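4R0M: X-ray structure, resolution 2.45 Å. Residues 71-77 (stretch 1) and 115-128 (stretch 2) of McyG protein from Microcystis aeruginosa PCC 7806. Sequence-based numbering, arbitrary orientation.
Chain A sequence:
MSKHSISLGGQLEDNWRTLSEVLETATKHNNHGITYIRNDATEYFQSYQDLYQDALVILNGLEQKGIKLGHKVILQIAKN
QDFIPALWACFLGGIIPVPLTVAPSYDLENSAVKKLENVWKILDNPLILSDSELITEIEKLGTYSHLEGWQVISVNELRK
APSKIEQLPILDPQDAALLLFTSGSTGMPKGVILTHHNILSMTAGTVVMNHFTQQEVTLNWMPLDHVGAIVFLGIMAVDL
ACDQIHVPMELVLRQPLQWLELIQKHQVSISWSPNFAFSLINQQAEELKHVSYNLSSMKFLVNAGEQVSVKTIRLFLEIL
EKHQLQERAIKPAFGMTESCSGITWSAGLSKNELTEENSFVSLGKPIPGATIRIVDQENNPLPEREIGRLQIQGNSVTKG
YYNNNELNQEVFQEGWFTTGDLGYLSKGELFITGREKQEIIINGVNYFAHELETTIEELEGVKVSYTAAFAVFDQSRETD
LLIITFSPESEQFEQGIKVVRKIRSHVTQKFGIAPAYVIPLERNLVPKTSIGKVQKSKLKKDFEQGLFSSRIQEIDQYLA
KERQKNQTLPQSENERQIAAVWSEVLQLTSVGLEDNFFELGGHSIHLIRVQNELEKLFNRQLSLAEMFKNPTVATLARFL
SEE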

# COMPACT_ATOMS: atom_id res chain seq x y z
N HIS A 71 9.31 5.62 23.81
CA HIS A 71 9.56 6.75 22.92
C HIS A 71 9.32 6.37 21.49
O HIS A 71 9.32 5.19 21.14
CB HIS A 71 10.99 7.28 23.07
CG HIS A 71 11.21 8.10 24.32
ND1 HIS A 71 12.45 8.34 24.81
CD2 HIS A 71 10.32 8.73 25.19
CE1 HIS A 71 12.35 9.10 25.92
NE2 HIS A 71 11.04 9.33 26.15
N LYS A 72 9.11 7.39 20.65
CA LYS A 72 8.90 7.18 19.23
C LYS A 72 10.07 7.71 18.42
O LYS A 72 10.70 8.70 18.80
CB LYS A 72 7.59 7.83 18.79
CG LYS A 72 6.35 7.03 19.20
CD LYS A 72 5.10 7.88 19.24
CE LYS A 72 4.82 8.40 20.64
NZ LYS A 72 4.17 7.37 21.49
N VAL A 73 10.39 7.02 17.32
CA VAL A 73 11.41 7.48 16.37
C VAL A 73 10.87 7.40 14.94
O VAL A 73 10.23 6.42 14.56
CB VAL A 73 12.74 6.69 16.49
CG1 VAL A 73 13.37 6.89 17.86
CG2 VAL A 73 12.55 5.21 16.20
N ILE A 74 11.14 8.44 14.16
CA ILE A 74 10.70 8.50 12.77
C ILE A 74 11.70 7.80 11.85
O ILE A 74 12.90 7.96 12.00
CB ILE A 74 10.47 9.97 12.30
CG1 ILE A 74 9.29 10.58 13.06
CG2 ILE A 74 10.23 10.03 10.79
CD1 ILE A 74 9.01 12.04 12.73
N LEU A 75 11.18 7.01 10.92
CA LEU A 75 12.02 6.31 9.94
C LEU A 75 11.96 6.97 8.57
O LEU A 75 10.88 7.15 7.99
CB LEU A 75 11.64 4.83 9.84
CG LEU A 75 12.23 3.82 10.83
CD1 LEU A 75 11.77 4.04 12.26
CD2 LEU A 75 11.91 2.40 10.37
N GLN A 76 13.14 7.35 8.07
CA GLN A 76 13.30 7.92 6.74
C GLN A 76 14.47 7.23 6.05
O GLN A 76 15.50 7.84 5.76
CB GLN A 76 13.52 9.44 6.83
CG GLN A 76 12.27 10.23 7.20
CD GLN A 76 11.33 10.39 6.03
OE1 GLN A 76 10.44 9.57 5.80
NE2 GLN A 76 11.52 11.46 5.26
N ILE A 77 14.29 5.93 5.80
CA ILE A 77 15.36 5.07 5.31
C ILE A 77 14.97 4.43 3.98
O ILE A 77 14.04 3.62 3.92
CB ILE A 77 15.70 3.96 6.33
CG1 ILE A 77 15.96 4.56 7.73
CG2 ILE A 77 16.88 3.13 5.86
CD1 ILE A 77 15.78 3.58 8.87
N LYS A 115 4.30 15.70 5.20
CA LYS A 115 3.93 14.63 6.12
C LYS A 115 4.99 14.44 7.20
O LYS A 115 4.68 14.37 8.38
CB LYS A 115 3.69 13.33 5.35
CG LYS A 115 2.81 12.32 6.07
CD LYS A 115 2.71 11.03 5.27
CE LYS A 115 1.65 10.11 5.85
NZ LYS A 115 1.61 8.81 5.13
N LEU A 116 6.26 14.37 6.77
CA LEU A 116 7.39 14.25 7.69
C LEU A 116 7.38 15.36 8.74
O LEU A 116 7.53 15.09 9.93
CB LEU A 116 8.71 14.25 6.92
CG LEU A 116 10.03 14.41 7.70
CD1 LEU A 116 10.28 13.25 8.65
CD2 LEU A 116 11.19 14.58 6.73
N GLU A 117 7.20 16.61 8.30
CA GLU A 117 7.16 17.76 9.19
C GLU A 117 5.94 17.75 10.11
O GLU A 117 6.05 18.07 11.30
CB GLU A 117 7.23 19.08 8.40
CG GLU A 117 8.57 19.32 7.73
CD GLU A 117 8.65 20.63 6.97
OE1 GLU A 117 7.70 21.44 7.03
OE2 GLU A 117 9.67 20.85 6.29
N ASN A 118 4.78 17.38 9.56
CA ASN A 118 3.54 17.32 10.34
C ASN A 118 3.59 16.26 11.43
O ASN A 118 3.27 16.53 12.59
CB ASN A 118 2.32 17.11 9.44
CG ASN A 118 1.90 18.38 8.70
OD1 ASN A 118 2.23 19.49 9.11
ND2 ASN A 118 1.17 18.20 7.61
N VAL A 119 4.00 15.05 11.05
CA VAL A 119 4.13 13.93 11.97
C VAL A 119 5.15 14.27 13.06
O VAL A 119 4.92 14.02 14.24
CB VAL A 119 4.51 12.62 11.24
CG1 VAL A 119 4.89 11.52 12.22
CG2 VAL A 119 3.37 12.17 10.34
N TRP A 120 6.27 14.87 12.65
CA TRP A 120 7.32 15.32 13.57
C TRP A 120 6.79 16.25 14.63
O TRP A 120 7.17 16.14 15.79
CB TRP A 120 8.45 15.98 12.78
CG TRP A 120 9.63 16.44 13.60
CD1 TRP A 120 10.68 15.67 14.10
CD2 TRP A 120 9.94 17.82 14.02
NE1 TRP A 120 11.58 16.45 14.78
CE2 TRP A 120 11.20 17.75 14.77
CE3 TRP A 120 9.32 19.05 13.85
CZ2 TRP A 120 11.79 18.88 15.32
CZ3 TRP A 120 9.92 20.18 14.41
CH2 TRP A 120 11.13 20.09 15.13
N LYS A 121 5.91 17.16 14.23
CA LYS A 121 5.28 18.10 15.16
C LYS A 121 4.25 17.41 16.06
O LYS A 121 4.18 17.69 17.26
CB LYS A 121 4.64 19.27 14.40
CG LYS A 121 5.66 20.23 13.81
CD LYS A 121 5.05 21.20 12.80
CE LYS A 121 6.12 22.06 12.16
NZ LYS A 121 5.55 23.16 11.33
N ILE A 122 3.47 16.49 15.48
CA ILE A 122 2.48 15.72 16.24
C ILE A 122 3.12 14.88 17.36
O ILE A 122 2.55 14.74 18.44
CB ILE A 122 1.63 14.83 15.30
CG1 ILE A 122 0.70 15.70 14.44
CG2 ILE A 122 0.80 13.82 16.08
CD1 ILE A 122 0.18 15.02 13.19
N LEU A 123 4.33 14.37 17.10
CA LEU A 123 5.02 13.46 18.03
C LEU A 123 6.02 14.15 18.96
O LEU A 123 6.85 13.47 19.59
CB LEU A 123 5.72 12.34 17.25
CG LEU A 123 4.89 11.39 16.37
CD1 LEU A 123 5.81 10.39 15.70
CD2 LEU A 123 3.83 10.67 17.18
N ASP A 124 5.94 15.47 19.06
CA ASP A 124 6.81 16.29 19.92
C ASP A 124 8.30 16.10 19.65
O ASP A 124 9.07 15.70 20.53
CB ASP A 124 6.49 16.06 21.41
CG ASP A 124 5.08 16.51 21.80
OD1 ASP A 124 4.66 17.62 21.38
OD2 ASP A 124 4.39 15.77 22.53
N ASN A 125 8.70 16.39 18.41
CA ASN A 125 10.12 16.43 18.00
C ASN A 125 10.92 15.14 18.25
O ASN A 125 11.93 15.16 18.94
CB ASN A 125 10.85 17.63 18.65
CG ASN A 125 10.15 18.96 18.40
OD1 ASN A 125 8.97 19.01 18.05
ND2 ASN A 125 10.89 20.05 18.60
N PRO A 126 10.46 14.01 17.67
CA PRO A 126 11.22 12.77 17.84
C PRO A 126 12.43 12.70 16.92
O PRO A 126 12.48 13.40 15.90
CB PRO A 126 10.21 11.69 17.46
CG PRO A 126 9.34 12.36 16.45
CD PRO A 126 9.24 13.79 16.88
N LEU A 127 13.39 11.86 17.27
CA LEU A 127 14.58 11.60 16.46
C LEU A 127 14.20 10.96 15.13
O LEU A 127 13.25 10.17 15.05
CB LEU A 127 15.56 10.71 17.23
CG LEU A 127 16.85 10.23 16.55
CD1 LEU A 127 17.85 11.36 16.35
CD2 LEU A 127 17.47 9.09 17.34
N ILE A 128 14.95 11.30 14.08
CA ILE A 128 14.72 10.75 12.75
C ILE A 128 15.86 9.81 12.36
O ILE A 128 17.03 10.19 12.38
CB ILE A 128 14.55 11.86 11.70
CG1 ILE A 128 13.37 12.77 12.08
CG2 ILE A 128 14.34 11.27 10.31
CD1 ILE A 128 13.39 14.12 11.41

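A strand (Lys72 to about Gln76) runs nearly antiparallel to helix 115-122, at 173° with axes 10.0 Å apart at closest approach; beyond the helix the chain returns as a parallel neighbour of the strand. One hydrogen bond fixes that register: Ile74 N donates to Leu127 O at 2.9 Å and 156°. Leu127 O also lies 3.5 Å from Val73 CA, and Ile74 O lies 3.4 Å from Ile128 CA, both CA-H...O contacts.

Ile74 is the hub, covered over 137 Å² of the 527 Å² buried in total. Its chi1 of -66° (m) and chi2 of 177° (t) carry Ile74 CD1 up against the helix, 4.0 Å from Trp120 CB at the edge of the indole; Pro126 CG, beyond the helix, lies 3.7 Å from Ile74 CD1. The other branch is also used: Ile74 CG2 reaches Leu116 CD1 at 3.9 Å, with Leu116 in its t, p rotamer. A beta-branched residue thus fills two directions at once. Ile128 (m, t) shares its sheet face, Ile128 CG1 4.0 Å from Ile74 CB.

Lys72 starts toward stretch 2, but its end leads away (chi1 -76°, m; chi2 158°, t; chi3 -95°, between wells; chi4 -80°, m): the aliphatic part packs, Lys72 CD 3.7 Å from CD2 of Leu123 (m, t), while the amine escapes the apolar contact. Pro126 CB lies 3.3 Å from Lys72 O.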